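Alpha-Amylase (Thermotoga maritima, PDB 2B5D) is an alpha-amylase of glycosyl hydrolase family 57, joining a mostly parallel beta/alpha core to a helical C-terminal region. Local coordinates at residues T141-A144 with T145-L149; V158-A161 with Q162-G166; C186-Q190 with G191-Y195; L449-M452 with L453-L456. All coordinates share one frame; numbering follows the deposited sequence.

Contact 1 of 4, residues T141-A144 with T145-L149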
ATOM      1  N   THR A 141     -30.125  -2.800 -25.855  1.00 43.63           N
ATOM      2  CA  THR A 141     -29.056  -1.846 -25.544  1.00 43.35           C
ATOM      3  C   THR A 141     -28.902  -1.770 -24.028  1.00 43.04           C
ATOM      4  O   THR A 141     -29.575  -2.498 -23.302  1.00 45.74           O
ATOM      5  CB  THR A 141     -29.340  -0.391 -26.159  1.00 42.47           C
ATOM      6  OG1 THR A 141     -28.242   0.483 -25.866  1.00 43.02           O
ATOM      7  CG2 THR A 141     -30.566   0.236 -25.574  1.00 39.92           C
ATOM      8  N   CYS A 142     -28.054  -0.862 -23.549  1.00 43.58           N
ATOM      9  CA  CYS A 142     -27.913  -0.607 -22.133  1.00 43.00           C
ATOM     10  C   CYS A 142     -27.655   0.883 -21.972  1.00 42.12           C
ATOM     11  O   CYS A 142     -27.316   1.530 -22.931  1.00 41.75           O
ATOM     12  CB  CYS A 142     -26.733  -1.482 -21.596  1.00 42.73           C
ATOM     13  SG  CYS A 142     -26.460  -1.286 -19.851  1.00 45.41           S
ATOM     14  N   ASN A 143     -27.811   1.463 -20.785  1.00 41.72           N
ATOM     15  CA  ASN A 143     -27.412   2.855 -20.656  1.00 41.40           C
ATOM     16  C   ASN A 143     -25.922   3.069 -21.018  1.00 43.23           C
ATOM     17  O   ASN A 143     -25.128   2.085 -21.002  1.00 45.18           O
ATOM     18  CB  ASN A 143     -27.801   3.484 -19.307  1.00 42.39           C
ATOM     19  CG  ASN A 143     -27.555   2.591 -18.102  1.00 42.57           C
ATOM     20  OD1 ASN A 143     -28.075   1.489 -17.997  1.00 43.79           O
ATOM     21  ND2 ASN A 143     -26.868   3.129 -17.126  1.00 46.68           N
ATOM     22  N   ALA A 144     -25.515   4.306 -21.362  1.00 41.76           N
ATOM     23  CA  ALA A 144     -24.326   4.487 -22.240  1.00 41.80           C
ATOM     24  C   ALA A 144     -23.075   3.917 -21.556  1.00 41.45           C
ATOM     25  O   ALA A 144     -22.159   3.399 -22.197  1.00 39.84           O
ATOM     26  CB  ALA A 144     -24.093   5.982 -22.551  1.00 42.60           C
ATOM     27  N   THR A 145     -23.049   4.049 -20.244  1.00 41.13           N
ATOM     28  CA  THR A 145     -21.847   3.735 -19.549  1.00 43.03           C
ATOM     29  C   THR A 145     -22.069   2.689 -18.442  1.00 43.80           C
ATOM     30  O   THR A 145     -21.164   2.463 -17.653  1.00 45.25           O
ATOM     31  CB  THR A 145     -21.195   5.074 -19.149  1.00 41.74           C
ATOM     32  OG1 THR A 145     -19.920   5.181 -19.779  1.00 46.83           O
ATOM     33  CG2 THR A 145     -21.163   5.374 -17.733  1.00 37.79           C
ATOM     34  N   HIS A 146     -23.277   2.088 -18.384  1.00 42.65           N
ATOM     35  CA  HIS A 146     -23.627   1.060 -17.393  1.00 42.33           C
ATOM     36  C   HIS A 146     -23.534   1.705 -16.020  1.00 42.32           C
ATOM     37  O   HIS A 146     -23.110   1.083 -15.031  1.00 40.57           O
ATOM     38  CB  HIS A 146     -22.693  -0.141 -17.532  1.00 42.01           C
ATOM     39  CG  HIS A 146     -23.214  -1.429 -16.966  1.00 44.36           C
ATOM     40  ND1 HIS A 146     -23.005  -1.804 -15.647  1.00 46.26           N
ATOM     41  CD2 HIS A 146     -23.845  -2.475 -17.561  1.00 40.20           C
ATOM     42  CE1 HIS A 146     -23.538  -2.997 -15.448  1.00 46.87           C
ATOM     43  NE2 HIS A 146     -24.042  -3.431 -16.595  1.00 45.89           N
ATOM     44  N   ALA A 147     -23.894   2.979 -15.964  1.00 40.74           N
ATOM     45  CA  ALA A 147     -24.075   3.632 -14.680  1.00 40.91           C
ATOM     46  C   ALA A 147     -25.310   3.074 -13.976  1.00 41.35           C
ATOM     47  O   ALA A 147     -26.292   2.705 -14.616  1.00 42.28           O
ATOM     48  CB  ALA A 147     -24.210   5.199 -14.868  1.00 40.31           C
ATOM     49  N   PHE A 148     -25.295   3.088 -12.658  1.00 41.75           N
ATOM     50  CA  PHE A 148     -26.400   2.595 -11.893  1.00 41.50           C
ATOM     51  C   PHE A 148     -27.336   3.779 -11.731  1.00 41.49           C
ATOM     52  O   PHE A 148     -27.092   4.637 -10.900  1.00 40.09           O
ATOM     53  CB  PHE A 148     -25.889   2.072 -10.549  1.00 41.30           C
ATOM     54  CG  PHE A 148     -26.947   1.600  -9.611  1.00 41.13           C
ATOM     55  CD1 PHE A 148     -27.130   2.246  -8.413  1.00 41.17           C
ATOM     56  CD2 PHE A 148     -27.673   0.441  -9.868  1.00 42.63           C
ATOM     57  CE1 PHE A 148     -28.103   1.808  -7.494  1.00 40.26           C
ATOM     58  CE2 PHE A 148     -28.635  -0.019  -8.954  1.00 42.13           C
ATOM     59  CZ  PHE A 148     -28.839   0.693  -7.748  1.00 40.01           C
ATOM     60  N   LEU A 149     -28.449   3.753 -12.488  1.00 42.54           N
ATOM     61  CA  LEU A 149     -29.280   4.961 -12.688  1.00 43.08           C
ATOM     62  C   LEU A 149     -29.967   5.423 -11.421  1.00 43.39           C
ATOM     63  O   LEU A 149     -30.124   6.592 -11.261  1.00 44.17           O
ATOM     64  CB  LEU A 149     -30.270   4.796 -13.835  1.00 41.75           C
ATOM     65  CG  LEU A 149     -29.611   4.420 -15.153  1.00 41.59           C
ATOM     66  CD1 LEU A 149     -30.662   4.043 -16.243  1.00 36.36           C
ATOM     67  CD2 LEU A 149     -28.571   5.498 -15.642  1.00 41.21           C
TER
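Asn-143 holds Ala-147 through its side-chain amide, just after strand 137-142. Its ND2 donates to Ala-147 O at 2.6 Å, with an N-H...O angle of 147°. The oxygen is met on a lone pair, in its carbonyl plane, and it lies close to the amide plane of Asn-143. The backbone adds a second bond, from His-146 N to Asn-143 O at 3.2 Å. This closes a type I beta turn from Asn-143 to His-146. The donor sits well above the carbonyl plane, so the oxygen is not approached on a lone pair. The amide of Asn-143 swings over its own backbone because CG lies between N and the carbonyl carbon (chi1 43°). Leu-149 reaches the same amide from the opposite direction, with CD2 3.3 Å from Asn-143 ND2. Just ahead of the turn, Cys-142 SG touches His-146 CD2 at 3.7 Å and approaches the imidazole obliquely. The ring itself stacks on His-12, and its NE2 is hydrogen-bonded to His-10 NE2. The other end of the Asn-143 amide accepts a weak hydrogen bond from Ala-184 N. All the touching residues are buried. One asparagine thus answers a backbone carbonyl in the loop with its side chain and a loop N-H with its own carbonyl. These two bonds fix the path of the chain as it leaves the strand, while His-146 is anchored to two histidines from another part of the chain.

Contact 2 of 4, residues V158-A161 with Q162-G166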
ATOM      1  N   VAL A 158     -28.681  13.608 -16.534  1.00 40.12           N
ATOM      2  CA  VAL A 158     -27.605  12.621 -16.757  1.00 40.13           C
ATOM      3  C   VAL A 158     -28.190  11.223 -16.985  1.00 39.46           C
ATOM      4  O   VAL A 158     -27.783  10.461 -17.896  1.00 39.66           O
ATOM      5  CB  VAL A 158     -26.414  12.735 -15.664  1.00 40.83           C
ATOM      6  CG1 VAL A 158     -26.781  12.084 -14.342  1.00 39.55           C
ATOM      7  CG2 VAL A 158     -25.060  12.195 -16.252  1.00 38.83           C
ATOM      8  N   VAL A 159     -29.231  10.938 -16.236  1.00 38.91           N
ATOM      9  CA  VAL A 159     -29.997   9.703 -16.457  1.00 39.40           C
ATOM     10  C   VAL A 159     -30.485   9.518 -17.893  1.00 40.40           C
ATOM     11  O   VAL A 159     -30.229   8.474 -18.519  1.00 40.21           O
ATOM     12  CB  VAL A 159     -31.137   9.588 -15.467  1.00 40.11           C
ATOM     13  CG1 VAL A 159     -32.010   8.327 -15.770  1.00 41.25           C
ATOM     14  CG2 VAL A 159     -30.601   9.545 -14.012  1.00 37.89           C
ATOM     15  N   ASN A 160     -31.184  10.538 -18.430  1.00 41.37           N
ATOM     16  CA  ASN A 160     -31.826  10.443 -19.743  1.00 40.23           C
ATOM     17  C   ASN A 160     -30.741  10.450 -20.837  1.00 39.41           C
ATOM     18  O   ASN A 160     -30.851   9.764 -21.868  1.00 40.71           O
ATOM     19  CB  ASN A 160     -32.891  11.588 -19.845  1.00 40.81           C
ATOM     20  CG  ASN A 160     -33.741  11.549 -21.155  1.00 42.11           C
ATOM     21  OD1 ASN A 160     -33.843  10.533 -21.821  1.00 45.82           O
ATOM     22  ND2 ASN A 160     -34.315  12.693 -21.523  1.00 42.97           N
ATOM     23  N   ALA A 161     -29.672  11.228 -20.620  1.00 40.06           N
ATOM     24  CA  ALA A 161     -28.498  11.230 -21.504  1.00 39.31           C
ATOM     25  C   ALA A 161     -27.777   9.902 -21.488  1.00 40.66           C
ATOM     26  O   ALA A 161     -27.405   9.363 -22.583  1.00 42.07           O
ATOM     27  CB  ALA A 161     -27.529  12.336 -21.086  1.00 40.58           C
ATOM     28  N   GLN A 162     -27.568   9.333 -20.289  1.00 40.16           N
ATOM     29  CA  GLN A 162     -27.181   7.895 -20.254  1.00 41.91           C
ATOM     30  C   GLN A 162     -27.999   7.018 -21.171  1.00 42.38           C
ATOM     31  O   GLN A 162     -27.445   6.257 -21.978  1.00 44.10           O
ATOM     32  CB  GLN A 162     -27.193   7.315 -18.837  1.00 41.61           C
ATOM     33  CG  GLN A 162     -25.966   7.665 -18.026  1.00 41.30           C
ATOM     34  CD  GLN A 162     -24.768   6.776 -18.325  1.00 47.15           C
ATOM     35  OE1 GLN A 162     -24.921   5.571 -18.635  1.00 44.88           O
ATOM     36  NE2 GLN A 162     -23.533   7.358 -18.185  1.00 46.35           N
ATOM     37  N   ILE A 163     -29.326   7.125 -21.096  1.00 42.74           N
ATOM     38  CA  ILE A 163     -30.213   6.311 -21.996  1.00 42.26           C
ATOM     39  C   ILE A 163     -30.065   6.635 -23.468  1.00 42.55           C
ATOM     40  O   ILE A 163     -29.854   5.710 -24.300  1.00 42.17           O
ATOM     41  CB  ILE A 163     -31.724   6.477 -21.599  1.00 43.18           C
ATOM     42  CG1 ILE A 163     -31.964   5.811 -20.229  1.00 43.59           C
ATOM     43  CG2 ILE A 163     -32.637   5.894 -22.674  1.00 41.88           C
ATOM     44  CD1 ILE A 163     -32.924   6.552 -19.369  1.00 47.41           C
ATOM     45  N   THR A 164     -30.203   7.944 -23.816  1.00 41.67           N
ATOM     46  CA  THR A 164     -30.150   8.344 -25.219  1.00 41.04           C
ATOM     47  C   THR A 164     -28.874   8.024 -25.896  1.00 41.41           C
ATOM     48  O   THR A 164     -28.860   7.628 -27.086  1.00 42.02           O
ATOM     49  CB  THR A 164     -30.382   9.907 -25.395  1.00 43.16           C
ATOM     50  OG1 THR A 164     -31.665  10.250 -24.870  1.00 41.31           O
ATOM     51  CG2 THR A 164     -30.311  10.292 -26.813  1.00 39.21           C
ATOM     52  N   VAL A 165     -27.762   8.257 -25.184  1.00 42.84           N
ATOM     53  CA  VAL A 165     -26.465   7.938 -25.752  1.00 42.65           C
ATOM     54  C   VAL A 165     -26.310   6.445 -26.064  1.00 43.26           C
ATOM     55  O   VAL A 165     -25.856   6.087 -27.160  1.00 43.63           O
ATOM     56  CB  VAL A 165     -25.295   8.577 -24.951  1.00 44.28           C
ATOM     57  CG1 VAL A 165     -23.923   8.112 -25.493  1.00 40.26           C
ATOM     58  CG2 VAL A 165     -25.382  10.130 -25.047  1.00 43.74           C
ATOM     59  N   GLY A 166     -26.752   5.582 -25.143  1.00 43.96           N
ATOM     60  CA  GLY A 166     -26.810   4.151 -25.419  1.00 44.11           C
ATOM     61  C   GLY A 166     -27.633   3.803 -26.642  1.00 45.82           C
ATOM     62  O   GLY A 166     -27.197   3.011 -27.505  1.00 43.65           O
TER
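Residues 158-166 form regular alpha-helix, in which each N-H from Gln-162 to Val-165 bonds to the carbonyl four residues back, as Gln-162 N does to Val-158 O at 2.7 Å. Thr-164 adds a side-chain bond to this pattern. Its OG1 donates to Asn-160 O at 3.1 Å, from above the carbonyl plane. The same oxygen takes Thr-164 N at 2.7 Å, so one residue grips it twice. The hydroxyl can fold back because OG1 lies beside its own backbone N, with chi1 -60°. Arg-525 NH2 and Asn-199 ND2 also bond to this OG1. On an apolar flank, Val-159 and Ile-163 run side by side, and Val-159 CG1 meets Ile-163 CD1 at 4.1 Å. CG of Gln-162 lies beside its own backbone N, 3.3 Å from Val-158 O; a bend at chi2 then leads the amide away. There NE2 bonds to Gln-460 OE1. The helix lies in the beta-alpha-beta unit between strands 137-142 and 180-182. Its chemistry differs round the circumference. Val-159 and Ile-163 meet helix 192-198, Val-158, Ala-161 and Val-165 meet helix 443-458, and the buried polar ends of Thr-164 and Gln-162 find partners in loops.

Contact 3 of 4, residues C186-Q190 with G191-Y195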
ATOM      1  N   CYS A 186     -30.114  -4.005 -13.128  1.00 43.41           N
ATOM      2  CA  CYS A 186     -31.580  -3.775 -13.110  1.00 42.78           C
ATOM      3  C   CYS A 186     -32.017  -2.579 -12.255  1.00 41.53           C
ATOM      4  O   CYS A 186     -33.115  -2.577 -11.682  1.00 42.68           O
ATOM      5  CB  CYS A 186     -32.322  -5.099 -12.724  1.00 42.54           C
ATOM      6  SG  CYS A 186     -32.183  -6.285 -14.127  1.00 46.33           S
ATOM      7  N   GLY A 187     -31.142  -1.596 -12.113  1.00 39.87           N
ATOM      8  CA  GLY A 187     -31.437  -0.439 -11.293  1.00 41.56           C
ATOM      9  C   GLY A 187     -32.591   0.352 -11.925  1.00 41.79           C
ATOM     10  O   GLY A 187     -32.474   0.913 -13.001  1.00 42.59           O
ATOM     11  N   TYR A 188     -33.713   0.329 -11.242  1.00 40.87           N
ATOM     12  CA  TYR A 188     -34.934   0.882 -11.721  1.00 40.96           C
ATOM     13  C   TYR A 188     -35.470   1.687 -10.557  1.00 40.75           C
ATOM     14  O   TYR A 188     -35.391   1.248  -9.413  1.00 39.72           O
ATOM     15  CB  TYR A 188     -35.954  -0.192 -12.142  1.00 39.84           C
ATOM     16  CG  TYR A 188     -37.277   0.494 -12.599  1.00 41.73           C
ATOM     17  CD1 TYR A 188     -37.420   1.009 -13.919  1.00 38.68           C
ATOM     18  CD2 TYR A 188     -38.328   0.686 -11.704  1.00 36.71           C
ATOM     19  CE1 TYR A 188     -38.619   1.647 -14.332  1.00 38.41           C
ATOM     20  CE2 TYR A 188     -39.495   1.330 -12.095  1.00 36.75           C
ATOM     21  CZ  TYR A 188     -39.626   1.826 -13.399  1.00 38.34           C
ATOM     22  OH  TYR A 188     -40.803   2.435 -13.756  1.00 42.41           O
ATOM     23  N   TYR A 189     -35.929   2.895 -10.859  1.00 40.67           N
ATOM     24  CA  TYR A 189     -36.657   3.728  -9.891  1.00 42.47           C
ATOM     25  C   TYR A 189     -37.912   4.298 -10.571  1.00 42.72           C
ATOM     26  O   TYR A 189     -38.004   4.384 -11.795  1.00 40.55           O
ATOM     27  CB  TYR A 189     -35.781   4.868  -9.323  1.00 42.51           C
ATOM     28  CG  TYR A 189     -35.340   5.887 -10.345  1.00 43.04           C
ATOM     29  CD1 TYR A 189     -34.192   5.665 -11.126  1.00 44.00           C
ATOM     30  CD2 TYR A 189     -36.075   7.053 -10.550  1.00 41.65           C
ATOM     31  CE1 TYR A 189     -33.761   6.620 -12.084  1.00 47.04           C
ATOM     32  CE2 TYR A 189     -35.675   8.002 -11.476  1.00 43.48           C
ATOM     33  CZ  TYR A 189     -34.516   7.787 -12.233  1.00 45.12           C
ATOM     34  OH  TYR A 189     -34.155   8.718 -13.150  1.00 45.85           O
ATOM     35  N   GLN A 190     -38.874   4.679  -9.764  1.00 44.27           N
ATOM     36  CA  GLN A 190     -40.180   5.016 -10.307  1.00 46.99           C
ATOM     37  C   GLN A 190     -40.174   6.294 -11.130  1.00 46.15           C
ATOM     38  O   GLN A 190     -39.702   7.341 -10.685  1.00 46.42           O
ATOM     39  CB  GLN A 190     -41.174   5.136  -9.161  1.00 48.71           C
ATOM     40  CG  GLN A 190     -41.929   3.907  -8.958  1.00 51.87           C
ATOM     41  CD  GLN A 190     -43.054   4.154  -8.030  1.00 62.24           C
ATOM     42  OE1 GLN A 190     -44.180   3.763  -8.312  1.00 69.43           O
ATOM     43  NE2 GLN A 190     -42.780   4.844  -6.912  1.00 65.22           N
ATOM     44  N   GLY A 191     -40.632   6.194 -12.362  1.00 45.81           N
ATOM     45  CA  GLY A 191     -40.542   7.356 -13.224  1.00 44.67           C
ATOM     46  C   GLY A 191     -39.605   7.115 -14.368  1.00 44.79           C
ATOM     47  O   GLY A 191     -39.757   7.725 -15.431  1.00 45.73           O
ATOM     48  N   LEU A 192     -38.650   6.199 -14.189  1.00 42.65           N
ATOM     49  CA  LEU A 192     -37.629   5.917 -15.211  1.00 40.48           C
ATOM     50  C   LEU A 192     -38.227   5.360 -16.468  1.00 38.62           C
ATOM     51  O   LEU A 192     -37.626   5.400 -17.512  1.00 39.38           O
ATOM     52  CB  LEU A 192     -36.609   4.858 -14.672  1.00 40.86           C
ATOM     53  CG  LEU A 192     -35.099   4.870 -14.927  1.00 42.99           C
ATOM     54  CD1 LEU A 192     -34.425   3.498 -14.905  1.00 43.95           C
ATOM     55  CD2 LEU A 192     -34.619   5.669 -16.075  1.00 43.12           C
ATOM     56  N   ASP A 193     -39.365   4.695 -16.360  1.00 40.43           N
ATOM     57  CA  ASP A 193     -40.095   4.162 -17.564  1.00 40.38           C
ATOM     58  C   ASP A 193     -40.502   5.309 -18.524  1.00 40.23           C
ATOM     59  O   ASP A 193     -40.451   5.176 -19.782  1.00 40.90           O
ATOM     60  CB  ASP A 193     -41.335   3.388 -17.119  1.00 40.88           C
ATOM     61  CG  ASP A 193     -42.175   4.151 -16.084  1.00 41.47           C
ATOM     62  OD1 ASP A 193     -43.396   4.236 -16.194  1.00 46.86           O
ATOM     63  OD2 ASP A 193     -41.639   4.693 -15.144  1.00 46.09           O
ATOM     64  N   LEU A 194     -40.878   6.433 -17.949  1.00 39.66           N
ATOM     65  CA  LEU A 194     -41.144   7.655 -18.786  1.00 41.54           C
ATOM     66  C   LEU A 194     -40.026   8.033 -19.794  1.00 41.05           C
ATOM     67  O   LEU A 194     -40.289   8.156 -21.007  1.00 41.20           O
ATOM     68  CB  LEU A 194     -41.443   8.798 -17.859  1.00 40.20           C
ATOM     69  CG  LEU A 194     -42.852   8.909 -17.280  1.00 42.66           C
ATOM     70  CD1 LEU A 194     -43.948   8.025 -17.839  1.00 41.89           C
ATOM     71  CD2 LEU A 194     -42.877   9.086 -15.781  1.00 38.44           C
ATOM     72  N   TYR A 195     -38.764   8.067 -19.302  1.00 42.57           N
ATOM     73  CA  TYR A 195     -37.587   8.392 -20.125  1.00 41.46           C
ATOM     74  C   TYR A 195     -37.335   7.332 -21.132  1.00 41.99           C
ATOM     75  O   TYR A 195     -36.799   7.596 -22.214  1.00 44.75           O
ATOM     76  CB  TYR A 195     -36.330   8.622 -19.256  1.00 41.42           C
ATOM     77  CG  TYR A 195     -36.414   9.877 -18.430  1.00 41.76           C
ATOM     78  CD1 TYR A 195     -36.441   9.812 -17.041  1.00 43.59           C
ATOM     79  CD2 TYR A 195     -36.512  11.154 -19.034  1.00 39.53           C
ATOM     80  CE1 TYR A 195     -36.583  10.976 -16.267  1.00 43.10           C
ATOM     81  CE2 TYR A 195     -36.607  12.334 -18.237  1.00 35.65           C
ATOM     82  CZ  TYR A 195     -36.655  12.229 -16.895  1.00 39.76           C
ATOM     83  OH  TYR A 195     -36.784  13.360 -16.117  1.00 41.83           O
TER
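The ring of Tyr-189 carries Leu-192 on one face. Leu-192 CB stands 4.2 Å from the ring centroid and only 10° off the ring normal, a CH-pi contact. Leu-192 CG comes down over one side of the ring, 3.6 Å from Tyr-189 CE1. The two side chains run at about a right angle. The ring of Tyr-188 meets the same leucine obliquely, with CE1 3.8 Å from Leu-192 CB, so both tyrosines touch the leucine. Tyr-188 also packs against Phe-204. Its hydroxyl reaches further along and donates to Asp-193 OD2 at 2.8 Å. The oxygen is met from above the carboxylate plane. Gly-191 N gives the same OD2 a weak bond of 3.3 Å. Asp-193 can receive both because its CG lies between N and the carbonyl carbon (chi1 48°), which turns the carboxylate back toward the preceding turn. That turn is type II, from Tyr-189 to Leu-192, and is closed by Leu-192 N bonding to Tyr-189 O at 3.1 Å. At its third position Gly-191 has a positive phi of 114°, where a side chain would be jammed against the carbonyl oxygen of Gln-190. The buried contact thus locks the entry to helix 192-198 in two ways: apolar contact of two tyrosines with Leu-192 and a carboxylate tied to the loop that leads in.

Contact 4 of 4, residues L449-M452 with L453-L456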
ATOM      1  N   LEU A 449     -16.482  20.178 -24.804  1.00 51.49           N
ATOM      2  CA  LEU A 449     -17.688  19.834 -24.106  1.00 50.17           C
ATOM      3  C   LEU A 449     -18.043  18.363 -24.351  1.00 48.66           C
ATOM      4  O   LEU A 449     -18.444  17.655 -23.430  1.00 48.59           O
ATOM      5  CB  LEU A 449     -18.798  20.802 -24.508  1.00 50.49           C
ATOM      6  CG  LEU A 449     -18.695  22.153 -23.785  1.00 51.19           C
ATOM      7  CD1 LEU A 449     -19.734  23.154 -24.319  1.00 52.24           C
ATOM      8  CD2 LEU A 449     -18.802  22.056 -22.258  1.00 50.49           C
ATOM      9  N   ASN A 450     -17.840  17.897 -25.576  1.00 47.50           N
ATOM     10  CA  ASN A 450     -18.028  16.501 -25.904  1.00 46.52           C
ATOM     11  C   ASN A 450     -17.116  15.536 -25.107  1.00 46.85           C
ATOM     12  O   ASN A 450     -17.534  14.436 -24.754  1.00 47.65           O
ATOM     13  CB  ASN A 450     -17.783  16.278 -27.392  1.00 46.31           C
ATOM     14  CG  ASN A 450     -18.936  16.730 -28.274  1.00 46.54           C
ATOM     15  OD1 ASN A 450     -18.845  16.618 -29.501  1.00 47.49           O
ATOM     16  ND2 ASN A 450     -20.009  17.229 -27.677  1.00 44.71           N
ATOM     17  N   GLN A 451     -15.870  15.929 -24.864  1.00 46.40           N
ATOM     18  CA  GLN A 451     -14.939  15.105 -24.082  1.00 46.18           C
ATOM     19  C   GLN A 451     -15.251  15.231 -22.601  1.00 45.45           C
ATOM     20  O   GLN A 451     -15.174  14.252 -21.859  1.00 45.32           O
ATOM     21  CB  GLN A 451     -13.460  15.449 -24.392  1.00 47.20           C
ATOM     22  CG  GLN A 451     -12.451  14.380 -23.938  1.00 45.10           C
ATOM     23  CD  GLN A 451     -12.591  13.103 -24.716  1.00 45.20           C
ATOM     24  OE1 GLN A 451     -12.858  13.134 -25.925  1.00 46.24           O
ATOM     25  NE2 GLN A 451     -12.408  11.959 -24.043  1.00 41.21           N
ATOM     26  N   MET A 452     -15.673  16.399 -22.161  1.00 44.59           N
ATOM     27  CA  MET A 452     -16.151  16.460 -20.791  1.00 46.22           C
ATOM     28  C   MET A 452     -17.264  15.426 -20.497  1.00 46.27           C
ATOM     29  O   MET A 452     -17.226  14.739 -19.474  1.00 46.11           O
ATOM     30  CB  MET A 452     -16.580  17.862 -20.421  1.00 45.77           C
ATOM     31  CG  MET A 452     -15.375  18.767 -20.226  1.00 47.93           C
ATOM     32  SD  MET A 452     -15.840  20.521 -20.202  1.00 49.09           S
ATOM     33  CE  MET A 452     -16.498  20.726 -18.528  1.00 38.20           C
ATOM     34  N   LEU A 453     -18.213  15.276 -21.422  1.00 46.02           N
ATOM     35  CA  LEU A 453     -19.344  14.377 -21.192  1.00 45.50           C
ATOM     36  C   LEU A 453     -18.892  12.923 -21.155  1.00 45.21           C
ATOM     37  O   LEU A 453     -19.372  12.142 -20.333  1.00 46.03           O
ATOM     38  CB  LEU A 453     -20.465  14.586 -22.235  1.00 44.85           C
ATOM     39  CG  LEU A 453     -21.772  13.818 -21.995  1.00 43.63           C
ATOM     40  CD1 LEU A 453     -22.409  14.153 -20.599  1.00 39.03           C
ATOM     41  CD2 LEU A 453     -22.767  14.080 -23.170  1.00 44.45           C
ATOM     42  N   ARG A 454     -17.969  12.581 -22.042  1.00 43.82           N
ATOM     43  CA  ARG A 454     -17.341  11.275 -22.045  1.00 43.58           C
ATOM     44  C   ARG A 454     -16.652  10.950 -20.735  1.00 43.51           C
ATOM     45  O   ARG A 454     -16.811   9.869 -20.190  1.00 44.15           O
ATOM     46  CB  ARG A 454     -16.300  11.244 -23.131  1.00 43.02           C
ATOM     47  CG  ARG A 454     -16.876  11.459 -24.478  1.00 40.12           C
ATOM     48  CD  ARG A 454     -15.800  11.097 -25.550  0.65 40.68           C
ATOM     49  NE  ARG A 454     -16.191  11.318 -26.941  0.65 37.09           N
ATOM     50  CZ  ARG A 454     -15.946  12.420 -27.659  0.65 37.38           C
ATOM     51  NH1 ARG A 454     -15.333  13.459 -27.126  0.65 34.13           N
ATOM     52  NH2 ARG A 454     -16.338  12.478 -28.935  0.65 35.44           N
ATOM     53  N   GLU A 455     -15.895  11.919 -20.240  1.00 43.90           N
ATOM     54  CA  GLU A 455     -15.173  11.818 -18.991  1.00 43.24           C
ATOM     55  C   GLU A 455     -16.155  11.586 -17.835  1.00 43.23           C
ATOM     56  O   GLU A 455     -15.947  10.697 -16.967  1.00 43.80           O
ATOM     57  CB  GLU A 455     -14.310  13.101 -18.768  1.00 43.30           C
ATOM     58  CG  GLU A 455     -13.032  13.226 -19.659  1.00 40.14           C
ATOM     59  CD  GLU A 455     -12.266  11.898 -19.724  1.00 43.82           C
ATOM     60  OE1 GLU A 455     -11.787  11.502 -20.814  1.00 45.30           O
ATOM     61  OE2 GLU A 455     -12.160  11.228 -18.681  1.00 43.67           O
ATOM     62  N   LEU A 456     -17.204  12.390 -17.815  1.00 42.65           N
ATOM     63  CA  LEU A 456     -18.297  12.278 -16.834  1.00 43.22           C
ATOM     64  C   LEU A 456     -18.979  10.896 -16.881  1.00 42.54           C
ATOM     65  O   LEU A 456     -19.299  10.360 -15.850  1.00 42.35           O
ATOM     66  CB  LEU A 456     -19.374  13.368 -17.066  1.00 43.02           C
ATOM     67  CG  LEU A 456     -20.721  13.196 -16.316  1.00 43.43           C
ATOM     68  CD1 LEU A 456     -20.558  13.181 -14.785  1.00 42.52           C
ATOM     69  CD2 LEU A 456     -21.789  14.199 -16.711  1.00 44.16           C
TER
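Gln-451 turns its amide toward Glu-455, one helical turn on. CG leaves anti to the backbone N (chi1 -163°) and the chain then bends at chi2, so the amide lies along the helix. NE2 donates to Glu-455 OE1 at 3.3 Å, a weak and doubtful bond, since the place of that oxygen is not sure. A firmer partner of NE2 is Asp-512 O. Glu-455 is bent as well: its CG stays 3.2 Å from Gln-451 O before the carboxylate turns out. Arg-454 is built differently. Its chain is extended from CG to NE and runs back beside the preceding turn, with CG 3.1 Å from Asn-450 O. It crosses Gln-451 at about a right angle. In the conformer given, one of two, Arg-454 NH1 lies 2.8 Å from Gln-451 OE1. The planes of the guanidinium and the Gln-451 amide are 24° apart, and Gln-451 CB sits at the guanidinium edge. In this conformer Arg-454 NH2 bonds to Phe-515 O. The backbone is plain alpha-helix, with Glu-455 N on Gln-451 O at 2.9 Å. Met-452 packs on Leu-433, Phe-488 and Leu-491, while Leu-453 meets Met-430. Residues 449-456 have an apolar and a polar side, both buried. The apolar residues join helices 418-436 and 473-496. Gln-451 and, in this conformer, Arg-454 bind the carbonyls of Asp-512 and Phe-515.

Contacts 1, 2 and 3 belong to the glycosyl hydrolase family 57 part of the chain, and contact 4 to the C-terminal helical part. Contacts 1 and 2 are nearest, with centres 8 Å apart. Gln-162 OE1 joins them, 2.9 Å from Thr-145 N, tying helix 156-174 to the turn after strand 137-142. Contact 3 covers another flank of that helix: Ile-163 CD1 lies 3.8 Å from Leu-192 CD2. It also meets contact 1, where Leu-149 CD1 is 4.0 Å from Leu-192 CD1. Contact 4 touches contact 2, with Val-158 CG2 3.9 Å from Leu-456 CD2. Its centre is about 24 Å from that of contact 3. Helix 156-174 therefore links the core to the C-terminal helices.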